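Local coordinates for DUF1611 domain-containing protein (Anabaena variabilis, PDB 2OBN) that is of unknown function but joins a Rossmann-like domain to a domain of the P-loop NTPase class, and so may bind a nucleotide, at residues B[68-73]-B[102-107]; B[257-262]-B[277-282]; B[281-286]-B[325-330]. The protein carries 2 engineered substitutions. All coordinates share one frame; numbering follows the deposited sequence.

Interaction 1 of 3, residues B[68-73]-B[102-107]; sequences AALEYK and AGMSLV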
loop_
_atom_site.group_PDB
_atom_site.type_symbol
_atom_site.label_atom_id
_atom_site.label_comp_id
_atom_site.label_asym_id
_atom_site.label_seq_id
_atom_site.Cartn_x
_atom_site.Cartn_y
_atom_site.Cartn_z
ATOM N N ALA B 68 -35.528 0.374 19.027
ATOM C CA ALA B 68 -36.694 0.782 18.225
ATOM C C ALA B 68 -36.724 0.022 16.877
ATOM O O ALA B 68 -37.794 -0.188 16.293
ATOM C CB ALA B 68 -36.701 2.307 18.008
ATOM N N ALA B 69 -35.548 -0.387 16.404
ATOM C CA ALA B 69 -35.432 -1.203 15.195
ATOM C C ALA B 69 -35.965 -2.635 15.369
ATOM O O ALA B 69 -36.404 -3.242 14.406
ATOM C CB ALA B 69 -33.985 -1.266 14.747
ATOM N N LEU B 70 -35.926 -3.164 16.595
ATOM C CA LEU B 70 -36.344 -4.548 16.864
ATOM C C LEU B 70 -37.754 -4.851 16.389
ATOM O O LEU B 70 -38.048 -5.972 15.983
ATOM C CB LEU B 70 -36.223 -4.889 18.357
ATOM C CG LEU B 70 -34.827 -4.800 18.979
ATOM C CD1 LEU B 70 -34.881 -5.293 20.421
ATOM C CD2 LEU B 70 -33.788 -5.579 18.174
ATOM N N GLU B 71 -38.603 -3.830 16.424
ATOM C CA GLU B 71 -39.994 -3.910 15.980
ATOM C C GLU B 71 -40.101 -4.449 14.543
ATOM O O GLU B 71 -41.086 -5.103 14.195
ATOM C CB GLU B 71 -40.599 -2.503 16.061
ATOM C CG GLU B 71 -42.105 -2.424 15.907
ATOM C CD GLU B 71 -42.641 -1.005 16.095
ATOM O OE1 GLU B 71 -41.854 -0.037 15.984
ATOM O OE2 GLU B 71 -43.855 -0.860 16.351
ATOM N N TYR B 72 -39.078 -4.171 13.728
ATOM C CA TYR B 72 -39.023 -4.597 12.327
ATOM C C TYR B 72 -38.334 -5.938 12.122
ATOM O O TYR B 72 -38.164 -6.380 10.984
ATOM C CB TYR B 72 -38.354 -3.499 11.494
ATOM C CG TYR B 72 -39.149 -2.221 11.554
ATOM C CD1 TYR B 72 -40.258 -2.038 10.735
ATOM C CD2 TYR B 72 -38.831 -1.222 12.461
ATOM C CE1 TYR B 72 -41.013 -0.881 10.803
ATOM C CE2 TYR B 72 -39.582 -0.054 12.532
ATOM C CZ TYR B 72 -40.667 0.111 11.702
ATOM O OH TYR B 72 -41.420 1.261 11.773
ATOM N N LYS B 73 -37.952 -6.574 13.233
ATOM C CA LYS B 73 -37.322 -7.895 13.249
ATOM C C LYS B 73 -36.069 -8.038 12.380
ATOM O O LYS B 73 -35.999 -8.961 11.573
ATOM C CB LYS B 73 -38.357 -8.966 12.860
ATOM N N ALA B 102 -30.151 -9.321 21.361
ATOM C CA ALA B 102 -31.396 -9.600 20.639
ATOM C C ALA B 102 -31.287 -10.787 19.649
ATOM O O ALA B 102 -32.235 -11.062 18.924
ATOM C CB ALA B 102 -31.852 -8.348 19.899
ATOM N N GLY B 103 -30.152 -11.484 19.611
ATOM C CA GLY B 103 -29.960 -12.617 18.698
ATOM C C GLY B 103 -29.574 -12.233 17.277
ATOM O O GLY B 103 -29.774 -13.019 16.353
HETATM N N MSE B 104 -29.009 -11.041 17.098
HETATM C CA MSE B 104 -28.628 -10.573 15.776
HETATM C C MSE B 104 -27.144 -10.797 15.508
HETATM O O MSE B 104 -26.347 -10.962 16.441
HETATM C CB MSE B 104 -28.909 -9.081 15.635
HETATM C CG MSE B 104 -30.345 -8.673 15.853
HETATM SE SE MSE B 104 -30.623 -6.737 15.661
HETATM C CE MSE B 104 -29.945 -6.449 13.986
ATOM N N SER B 105 -26.797 -10.815 14.221
ATOM C CA SER B 105 -25.414 -10.899 13.777
ATOM C C SER B 105 -24.933 -9.473 13.553
ATOM O O SER B 105 -25.737 -8.535 13.553
ATOM C CB SER B 105 -25.273 -11.748 12.516
ATOM O OG SER B 105 -25.358 -13.133 12.845
ATOM N N LEU B 106 -23.627 -9.314 13.372
ATOM C CA LEU B 106 -23.023 -7.988 13.213
ATOM C C LEU B 106 -22.093 -7.907 12.006
ATOM O O LEU B 106 -21.234 -8.769 11.829
ATOM C CB LEU B 106 -22.232 -7.634 14.482
ATOM C CG LEU B 106 -21.757 -6.182 14.602
ATOM N N VAL B 107 -22.275 -6.881 11.177
ATOM C CA VAL B 107 -21.403 -6.650 10.039
ATOM C C VAL B 107 -20.627 -5.355 10.311
ATOM O O VAL B 107 -21.216 -4.286 10.476
ATOM C CB VAL B 107 -22.150 -6.623 8.704
ATOM C CG1 VAL B 107 -21.176 -6.317 7.547
ATOM C CG2 VAL B 107 -22.841 -7.963 8.459
#
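Leu70 meets Ala102 and Met104 through the far end of its side chain. From CB, still 5.8 Å from Ala102 CB, a chi1 of -61°, with CG anti to the carbonyl carbon, swings the chain toward the 102-107 segment. At CG the gap to Ala102 CB has fallen to 4.7 Å, and the two methyls part there. CD2 does the touching: it rests on Ala102 CB at 3.8 Å and faces the selenium of Met104, a selenomethionine in this crystal, with its SE 4.2 Å away. The other methyl, CD1, stays a little farther back, 4.3 Å from Ala102 CB. The contact is wholly apolar and small, burying 91 Å² in all. A branched leucine suits it, since one methyl can reach two partners at once, while the single methyl of Ala102 lets the chain come near without crowding. Gly103, with phi at 82°, makes the Schellman turn that ends helix 92-101 and sends the chain into strand 105-108. Met104, at that bend, also lies against Leu77 and Pro74. The contact therefore links the chain at Leu70, following on from helix 66-69, whose Ala69 packs on Ala39 and Ile41 of strand 37-41, to the connection between helix 92-101 and strand 105-108, near the N-terminal ends of the neighbouring strands 76-79 and 105-108 in the Rossmann-like domain.

Interaction 2 of 3, residues B[257-262]-B[277-282]; sequences LVLVHR and PPLPEV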
loop_
_atom_site.group_PDB
_atom_site.type_symbol
_atom_site.label_atom_id
_atom_site.label_comp_id
_atom_site.label_asym_id
_atom_site.label_seq_id
_atom_site.Cartn_x
_atom_site.Cartn_y
_atom_site.Cartn_z
ATOM N N LEU B 257 -8.696 3.039 -18.446
ATOM C CA LEU B 257 -8.968 3.768 -17.221
ATOM C C LEU B 257 -10.094 4.750 -17.498
ATOM O O LEU B 257 -10.211 5.254 -18.612
ATOM C CB LEU B 257 -7.738 4.562 -16.767
ATOM C CG LEU B 257 -6.470 3.752 -16.446
ATOM C CD1 LEU B 257 -5.279 4.675 -16.192
ATOM C CD2 LEU B 257 -6.676 2.799 -15.275
ATOM N N VAL B 258 -10.931 4.988 -16.492
ATOM C CA VAL B 258 -11.977 6.009 -16.551
ATOM C C VAL B 258 -11.698 6.926 -15.363
ATOM O O VAL B 258 -11.629 6.470 -14.207
ATOM C CB VAL B 258 -13.397 5.405 -16.464
ATOM C CG1 VAL B 258 -14.454 6.500 -16.340
ATOM C CG2 VAL B 258 -13.673 4.529 -17.677
ATOM N N LEU B 259 -11.472 8.201 -15.645
ATOM C CA LEU B 259 -11.149 9.167 -14.606
ATOM C C LEU B 259 -12.425 9.813 -14.056
ATOM O O LEU B 259 -13.198 10.374 -14.807
ATOM C CB LEU B 259 -10.190 10.240 -15.158
ATOM C CG LEU B 259 -9.755 11.382 -14.218
ATOM C CD1 LEU B 259 -9.105 10.848 -12.948
ATOM C CD2 LEU B 259 -8.812 12.340 -14.926
ATOM N N VAL B 260 -12.625 9.731 -12.744
ATOM C CA VAL B 260 -13.788 10.323 -12.104
ATOM C C VAL B 260 -13.359 11.657 -11.471
ATOM O O VAL B 260 -12.249 11.790 -10.957
ATOM C CB VAL B 260 -14.409 9.369 -11.060
ATOM C CG1 VAL B 260 -15.786 9.883 -10.572
ATOM C CG2 VAL B 260 -14.541 7.961 -11.649
ATOM N N HIS B 261 -14.237 12.653 -11.547
ATOM C CA HIS B 261 -13.949 13.965 -11.005
ATOM C C HIS B 261 -15.221 14.733 -10.686
ATOM O O HIS B 261 -16.185 14.670 -11.431
ATOM C CB HIS B 261 -13.084 14.724 -12.000
ATOM C CG HIS B 261 -12.891 16.172 -11.670
ATOM N ND1 HIS B 261 -12.086 16.609 -10.637
ATOM C CD2 HIS B 261 -13.362 17.285 -12.275
ATOM C CE1 HIS B 261 -12.083 17.929 -10.617
ATOM N NE2 HIS B 261 -12.858 18.362 -11.596
ATOM N N ARG B 262 -15.226 15.435 -9.553
ATOM C CA ARG B 262 -16.366 16.271 -9.174
ATOM C C ARG B 262 -16.187 17.638 -9.810
ATOM O O ARG B 262 -15.201 18.320 -9.547
ATOM C CB ARG B 262 -16.522 16.401 -7.658
ATOM C CG ARG B 262 -17.649 17.357 -7.257
ATOM C CD ARG B 262 -17.821 17.471 -5.755
ATOM N NE ARG B 262 -18.313 16.224 -5.163
ATOM C CZ ARG B 262 -17.645 15.415 -4.342
ATOM N NH1 ARG B 262 -16.413 15.682 -3.905
ATOM N NH2 ARG B 262 -18.253 14.324 -3.913
ATOM N N PRO B 277 -4.667 19.364 -9.849
ATOM C CA PRO B 277 -4.240 20.016 -11.090
ATOM C C PRO B 277 -5.324 20.001 -12.195
ATOM O O PRO B 277 -6.349 19.305 -12.063
ATOM C CB PRO B 277 -3.043 19.164 -11.548
ATOM C CG PRO B 277 -2.687 18.264 -10.398
ATOM C CD PRO B 277 -3.898 18.138 -9.557
ATOM N N PRO B 278 -5.108 20.760 -13.281
ATOM C CA PRO B 278 -6.062 20.688 -14.386
ATOM C C PRO B 278 -6.139 19.242 -14.861
ATOM O O PRO B 278 -5.154 18.522 -14.726
ATOM C CB PRO B 278 -5.427 21.564 -15.460
ATOM C CG PRO B 278 -4.538 22.517 -14.704
ATOM C CD PRO B 278 -4.009 21.704 -13.550
ATOM N N LEU B 279 -7.281 18.837 -15.416
ATOM C CA LEU B 279 -7.496 17.445 -15.822
ATOM C C LEU B 279 -6.499 16.865 -16.824
ATOM O O LEU B 279 -6.154 15.695 -16.691
ATOM C CB LEU B 279 -8.946 17.212 -16.275
ATOM C CG LEU B 279 -9.997 17.267 -15.143
ATOM C CD1 LEU B 279 -11.416 17.076 -15.678
ATOM C CD2 LEU B 279 -9.727 16.222 -14.059
ATOM N N PRO B 280 -6.028 17.662 -17.819
ATOM C CA PRO B 280 -4.999 17.121 -18.719
ATOM C C PRO B 280 -3.750 16.650 -17.959
ATOM O O PRO B 280 -3.155 15.643 -18.331
ATOM C CB PRO B 280 -4.651 18.318 -19.624
ATOM C CG PRO B 280 -5.839 19.146 -19.624
ATOM C CD PRO B 280 -6.384 19.038 -18.210
ATOM N N GLU B 281 -3.370 17.378 -16.907
ATOM C CA GLU B 281 -2.227 16.976 -16.072
ATOM C C GLU B 281 -2.519 15.725 -15.263
ATOM O O GLU B 281 -1.640 14.888 -15.093
ATOM C CB GLU B 281 -1.763 18.120 -15.141
ATOM C CG GLU B 281 -1.036 19.239 -15.874
ATOM C CD GLU B 281 0.185 18.711 -16.593
ATOM O OE1 GLU B 281 1.043 18.080 -15.936
ATOM O OE2 GLU B 281 0.277 18.899 -17.826
ATOM N N VAL B 282 -3.746 15.607 -14.761
ATOM C CA VAL B 282 -4.144 14.437 -13.985
ATOM C C VAL B 282 -4.161 13.213 -14.926
ATOM O O VAL B 282 -3.746 12.118 -14.541
ATOM C CB VAL B 282 -5.535 14.637 -13.281
ATOM C CG1 VAL B 282 -5.935 13.394 -12.502
ATOM C CG2 VAL B 282 -5.533 15.864 -12.352
#
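The helical turn that brings Leu279 and Val282 against Leu259 and His261 is closed at one oxygen, Pro278 O, which accepts Val282 N at 3.2 Å and, weakly, Glu281 N at 3.0 Å. Pro278 occupies the N-cap position, whose own nitrogen has no bond to make within the helix, so proline, which lacks an N-H, is tolerated there while its carbonyl starts the helical bonding. No polar bond crosses between the segments. Leu279 lies over the imidazole of His261: its CD2 stands 4.1 Å from the ring centroid and only 16° off the normal, a CH-pi contact displaced toward the rim, while CD1 comes to 3.9 Å from His261 CD2. The same CD2 of Leu279 also meets Leu259 CD2 at 4.1 Å. One helical turn farther on, Val282 CG1 comes to 3.9 Å from Leu259 CD2, the two side chains crossing at about a right angle. Leu259 thus sets its tip against two residues three apart, one turn of helix. Its chi1 of 178°, with CG opposite the backbone N, directs the branch out of the strand toward them. Leucine and valine, compact and without polar atoms, fit this buried layer. His261 is the one polar side chain in it, and its ND1 is hydrogen-bonded to Thr160 OG1, which would fix the rotation of the ring against Leu279. Thr160 follows strand 153-159, where a P-loop would be expected by homology. Strand 256-262, helix 279-291 and strand 301-307 make a beta-alpha-beta crossover, and the packing of its helix on its first strand is characteristic of parallel alpha/beta folds, here the P-loop NTPase-like domain.

Interaction 3 of 3, residues B[281-286]-B[325-330]; sequences EVIRLY and AETGLP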
loop_
_atom_site.group_PDB
_atom_site.type_symbol
_atom_site.label_atom_id
_atom_site.label_comp_id
_atom_site.label_asym_id
_atom_site.label_seq_id
_atom_site.Cartn_x
_atom_site.Cartn_y
_atom_site.Cartn_z
ATOM N N GLU B 281 -3.370 17.378 -16.907
ATOM C CA GLU B 281 -2.227 16.976 -16.072
ATOM C C GLU B 281 -2.519 15.725 -15.263
ATOM O O GLU B 281 -1.640 14.888 -15.093
ATOM C CB GLU B 281 -1.763 18.120 -15.141
ATOM C CG GLU B 281 -1.036 19.239 -15.874
ATOM C CD GLU B 281 0.185 18.711 -16.593
ATOM O OE1 GLU B 281 1.043 18.080 -15.936
ATOM O OE2 GLU B 281 0.277 18.899 -17.826
ATOM N N VAL B 282 -3.746 15.607 -14.761
ATOM C CA VAL B 282 -4.144 14.437 -13.985
ATOM C C VAL B 282 -4.161 13.213 -14.926
ATOM O O VAL B 282 -3.746 12.118 -14.541
ATOM C CB VAL B 282 -5.535 14.637 -13.281
ATOM C CG1 VAL B 282 -5.935 13.394 -12.502
ATOM C CG2 VAL B 282 -5.533 15.864 -12.352
ATOM N N ILE B 283 -4.649 13.392 -16.152
ATOM C CA ILE B 283 -4.655 12.295 -17.152
ATOM C C ILE B 283 -3.238 11.794 -17.445
ATOM O O ILE B 283 -2.995 10.583 -17.473
ATOM C CB ILE B 283 -5.350 12.732 -18.451
ATOM C CG1 ILE B 283 -6.866 12.868 -18.205
ATOM C CG2 ILE B 283 -5.065 11.749 -19.586
ATOM C CD1 ILE B 283 -7.576 13.770 -19.193
ATOM N N ARG B 284 -2.315 12.725 -17.655
ATOM C CA ARG B 284 -0.910 12.388 -17.898
ATOM C C ARG B 284 -0.312 11.616 -16.696
ATOM O O ARG B 284 0.350 10.591 -16.866
ATOM C CB ARG B 284 -0.117 13.667 -18.176
ATOM C CG ARG B 284 1.304 13.435 -18.663
ATOM N N LEU B 285 -0.572 12.099 -15.484
ATOM C CA LEU B 285 -0.108 11.419 -14.276
ATOM C C LEU B 285 -0.546 9.940 -14.263
ATOM O O LEU B 285 0.305 9.033 -14.224
ATOM C CB LEU B 285 -0.613 12.148 -13.027
ATOM C CG LEU B 285 -0.454 11.468 -11.659
ATOM C CD1 LEU B 285 1.000 11.257 -11.308
ATOM C CD2 LEU B 285 -1.175 12.301 -10.608
ATOM N N TYR B 286 -1.853 9.691 -14.329
ATOM C CA TYR B 286 -2.344 8.297 -14.330
ATOM C C TYR B 286 -1.792 7.446 -15.477
ATOM O O TYR B 286 -1.414 6.278 -15.275
ATOM C CB TYR B 286 -3.882 8.235 -14.290
ATOM C CG TYR B 286 -4.432 8.450 -12.889
ATOM C CD1 TYR B 286 -4.377 7.430 -11.965
ATOM C CD2 TYR B 286 -4.980 9.659 -12.488
ATOM C CE1 TYR B 286 -4.849 7.589 -10.687
ATOM C CE2 TYR B 286 -5.471 9.829 -11.177
ATOM C CZ TYR B 286 -5.391 8.772 -10.292
ATOM O OH TYR B 286 -5.854 8.852 -8.998
ATOM N N ALA B 325 -14.060 19.906 -23.963
ATOM C CA ALA B 325 -13.245 20.908 -24.639
ATOM C C ALA B 325 -11.845 20.924 -24.027
ATOM O O ALA B 325 -10.844 20.875 -24.744
ATOM C CB ALA B 325 -13.894 22.282 -24.550
ATOM N N GLU B 326 -11.773 20.946 -22.702
ATOM C CA GLU B 326 -10.482 20.998 -22.028
ATOM C C GLU B 326 -9.606 19.772 -22.264
ATOM O O GLU B 326 -8.415 19.909 -22.522
ATOM C CB GLU B 326 -10.667 21.158 -20.524
ATOM C CG GLU B 326 -9.345 21.411 -19.775
ATOM C CD GLU B 326 -9.504 21.402 -18.287
ATOM O OE1 GLU B 326 -10.531 20.885 -17.806
ATOM O OE2 GLU B 326 -8.596 21.902 -17.593
ATOM N N THR B 327 -10.206 18.587 -22.183
ATOM C CA THR B 327 -9.465 17.318 -22.251
ATOM C C THR B 327 -9.414 16.617 -23.594
ATOM O O THR B 327 -8.511 15.822 -23.837
ATOM C CB THR B 327 -10.076 16.318 -21.260
ATOM O OG1 THR B 327 -11.404 15.962 -21.685
ATOM C CG2 THR B 327 -10.114 16.929 -19.864
ATOM N N GLY B 328 -10.394 16.887 -24.449
ATOM C CA GLY B 328 -10.495 16.241 -25.743
ATOM C C GLY B 328 -11.000 14.805 -25.654
ATOM O O GLY B 328 -10.905 14.065 -26.633
ATOM N N LEU B 329 -11.553 14.418 -24.497
ATOM C CA LEU B 329 -12.048 13.063 -24.280
ATOM C C LEU B 329 -13.557 13.020 -24.057
ATOM O O LEU B 329 -14.152 14.019 -23.608
ATOM C CB LEU B 329 -11.405 12.460 -23.019
ATOM C CG LEU B 329 -9.904 12.194 -23.036
ATOM C CD1 LEU B 329 -9.450 11.762 -21.661
ATOM C CD2 LEU B 329 -9.562 11.151 -24.091
ATOM N N PRO B 330 -14.172 11.847 -24.323
ATOM C CA PRO B 330 -15.582 11.620 -24.038
ATOM C C PRO B 330 -15.903 11.868 -22.564
ATOM O O PRO B 330 -15.072 11.590 -21.694
ATOM C CB PRO B 330 -15.769 10.139 -24.352
ATOM C CG PRO B 330 -14.703 9.812 -25.305
ATOM C CD PRO B 330 -13.547 10.668 -24.955
#
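Ile283 CD1 touches both Leu329 and Thr327, and these apolar contacts alone join the two segments. It reaches Leu329 CD1 at 3.7 Å, the two side chains meeting tip to tip, and Thr327 CG2 at 4.1 Å, where the side chains cross at about a right angle. A chi1 of -71° sets CG1 of Ile283 on the far side of CB from the carbonyl carbon, and with chi2 also extended the isoleucine is stretched out, so that its last methyl alone bridges the gap. The long CG1-CD1 arm of isoleucine and the terminal methyl of leucine give apolar ends that reach across, and Thr327 turns its methyl rather than its oxygen toward them. Ile283 also packs on Val301 and Ile304 of strand 301-307. The elements belong to the alpha/beta layering of the P-loop domain: the C-terminal end of helix 313-327 meets the early turns of helix 279-291, beside strand 301-307, and the segment 325-330 carries the chain from helix 313-327 toward edge strand 331-332. Polar contacts hold this turn in shape. Thr327 OG1 accepts the backbone N-H of Leu329, 3.2 Å from Leu329 N with an angle of 159°, which makes an ST turn, and it is also hydrogen-bonded to Thr323 O. Two bonds on one hydroxyl therefore fix the threonine's rotation and leave its CG2 facing Ile283. Gly328 between them takes a positive phi, easy for glycine. On the other segment the backbone is regular helix, and its Glu281 and Leu285 face the second subunit, packing on Gly293 and Gly292 of that chain.

From the N terminus, interaction 1 comes first and closes a loop of 28 residues, including helix 92-101 and strand 76-79, within the Rossmann-like domain. It lies on the opposite side of the chain's centre from the other two, about 43 Å from interaction 2 and 48 Å from interaction 3, centre to centre. In the P-loop domain, interaction 2 closes a loop of 14 residues that holds neither helix nor strand, then hands on to interaction 3, which spans strand 301-307 and most of helix 313-327. These two share Glu281 and Val282 and touch: interaction 2 ties helix 279-291 to the sheet, and interaction 3 ties the end of helix 313-327 to that helix.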